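RidA family protein (Psychrobacter sp. MES7-P7E, PDB 6L8P) probably hydrolyses reactive enamine and imine intermediates of amino-acid metabolism to release ammonia, as other members of the RidA family do. Local coordinates at residues Ser51-Phe56 with Phe75-Ala80. The protein carries 1 engineered substitution. Numbering follows the deposited sequence.
Sequences SGQLGF and FENIKA
Gln53 is the first residue of Ser51-Phe56 to meet the helix, its side chain slanting across Asn77 and passing alongside Ile78. Its methylene part does the apolar work: CG of Gln53 rests 3.7 Å from CG1 of Ile78, the two side chains running past one another in opposite directions. A bend at chi2 (-59°) folds the amide back along its own strand, where NE2 of Gln53 makes a weak hydrogen bond of 3.3 Å to O of Ser51. OE1 of Gln53 is left facing CB of Asn77 at 3.7 Å, and the two amide planes stand perpendicular.

The side chain of Leu54 points away from the helix and lies close to a bound malonate ion, probably from the crystallisation liquor, but its carbonyl is offered to Asn77. Gly55 centres an inverse gamma turn, closed by a weak bond from N of Phe56 to O of Leu54, and just past it the carbonyl of Phe56 meets the same amide. ND2 of Asn77 thus serves two acceptors: a weak, bent bond of 3.0 Å to O of Leu54, and a nearly straight one (167°) of 3.1 Å to O of Phe56, which lies almost in the Asn77 amide plane and receives the N-H on a lone pair. OD1 of Asn77 accepts from NE2 of Gln73, one helical turn earlier, so that bonds at both ends of the amide hold its rotation. An alanine in place of Asn77 would remove both links from the helix to the turn, and the carbonyl of Phe56 would probably lose its partner here.

The contact is buried near the centre of the chain, where helix 67-84 packs on the sheet; the axes of residues 75-80 and 51-54 run roughly antiparallel, 141° between their directions and 8.0 Å apart at closest approach. Ile78 also reaches Ile139 and Ser141 on the adjacent strand 137-144, while Phe75 packs edge-to-face with Phe112 of helix 105-115, joining the two helices on the sheet.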
# COMPACT_ATOMS: atom_id res chain seq x y z
N SER A 51 9.73 -5.35 1.81
CA SER A 51 9.89 -4.19 0.93
C SER A 51 9.53 -4.54 -0.51
O SER A 51 9.60 -5.70 -0.94
CB SER A 51 11.33 -3.69 0.96
OG SER A 51 11.60 -3.17 2.24
N GLY A 52 9.16 -3.50 -1.26
CA GLY A 52 8.96 -3.70 -2.69
C GLY A 52 10.19 -4.34 -3.30
O GLY A 52 11.32 -3.94 -3.00
N GLN A 53 9.99 -5.37 -4.10
CA GLN A 53 11.06 -6.06 -4.81
C GLN A 53 10.92 -5.80 -6.30
O GLN A 53 9.82 -5.85 -6.85
CB GLN A 53 11.01 -7.57 -4.55
CG GLN A 53 11.31 -7.93 -3.10
CD GLN A 53 12.66 -7.46 -2.65
OE1 GLN A 53 13.66 -7.78 -3.29
NE2 GLN A 53 12.70 -6.68 -1.56
N LEU A 54 12.05 -5.50 -6.94
CA LEU A 54 12.15 -5.33 -8.38
C LEU A 54 12.91 -6.53 -8.96
O LEU A 54 13.48 -7.34 -8.22
CB LEU A 54 12.89 -4.02 -8.70
CG LEU A 54 12.20 -2.75 -8.18
CD1 LEU A 54 13.26 -1.57 -8.09
CD2 LEU A 54 11.14 -2.34 -9.11
N GLY A 55 12.90 -6.63 -10.29
CA GLY A 55 13.42 -7.83 -10.94
C GLY A 55 14.94 -7.85 -11.09
O GLY A 55 15.44 -8.19 -12.16
N PHE A 56 15.67 -7.50 -10.04
CA PHE A 56 17.13 -7.52 -10.07
C PHE A 56 17.66 -8.93 -9.85
O PHE A 56 17.21 -9.65 -8.95
CB PHE A 56 17.71 -6.68 -8.93
CG PHE A 56 17.43 -5.22 -9.03
CD1 PHE A 56 17.96 -4.43 -10.04
CD2 PHE A 56 16.72 -4.63 -8.01
CE1 PHE A 56 17.69 -3.03 -10.08
CE2 PHE A 56 16.44 -3.24 -8.01
CZ PHE A 56 16.93 -2.45 -9.06
N PHE A 75 9.63 -12.81 -7.88
CA PHE A 75 9.20 -13.93 -7.03
C PHE A 75 10.38 -14.65 -6.37
O PHE A 75 10.31 -15.01 -5.19
CB PHE A 75 8.32 -14.90 -7.83
CG PHE A 75 6.83 -14.59 -7.71
CD1 PHE A 75 6.13 -14.93 -6.56
CD2 PHE A 75 6.20 -13.87 -8.70
CE1 PHE A 75 4.74 -14.59 -6.44
CE2 PHE A 75 4.86 -13.52 -8.60
CZ PHE A 75 4.12 -13.90 -7.45
N GLU A 76 11.49 -14.84 -7.09
CA GLU A 76 12.66 -15.47 -6.45
C GLU A 76 13.19 -14.60 -5.31
O GLU A 76 13.57 -15.11 -4.23
CB GLU A 76 13.75 -15.71 -7.49
CG GLU A 76 13.34 -16.75 -8.55
CD GLU A 76 12.90 -18.08 -7.91
OE1 GLU A 76 13.61 -18.55 -6.99
OE2 GLU A 76 11.85 -18.64 -8.30
N ASN A 77 13.22 -13.27 -5.53
CA ASN A 77 13.68 -12.34 -4.50
C ASN A 77 12.77 -12.35 -3.27
O ASN A 77 13.24 -12.40 -2.12
CB ASN A 77 13.78 -10.94 -5.12
CG ASN A 77 14.86 -10.86 -6.21
OD1 ASN A 77 15.71 -11.75 -6.30
ND2 ASN A 77 14.82 -9.79 -7.05
N ILE A 78 11.46 -12.34 -3.49
CA ILE A 78 10.53 -12.41 -2.37
C ILE A 78 10.68 -13.72 -1.63
O ILE A 78 10.72 -13.74 -0.40
CB ILE A 78 9.08 -12.19 -2.86
CG1 ILE A 78 8.93 -10.75 -3.37
CG2 ILE A 78 8.09 -12.46 -1.72
CD1 ILE A 78 7.56 -10.50 -4.04
N LYS A 79 10.76 -14.83 -2.37
CA LYS A 79 10.91 -16.16 -1.75
C LYS A 79 12.14 -16.20 -0.85
O LYS A 79 12.08 -16.70 0.29
CB LYS A 79 10.97 -17.22 -2.84
CG LYS A 79 10.95 -18.65 -2.34
CD LYS A 79 10.51 -19.54 -3.50
CE LYS A 79 11.34 -20.78 -3.62
NZ LYS A 79 11.70 -21.22 -2.26
N ALA A 80 13.26 -15.64 -1.34
CA ALA A 80 14.47 -15.64 -0.52
C ALA A 80 14.25 -14.91 0.81
O ALA A 80 14.73 -15.35 1.87
CB ALA A 80 15.64 -15.01 -1.28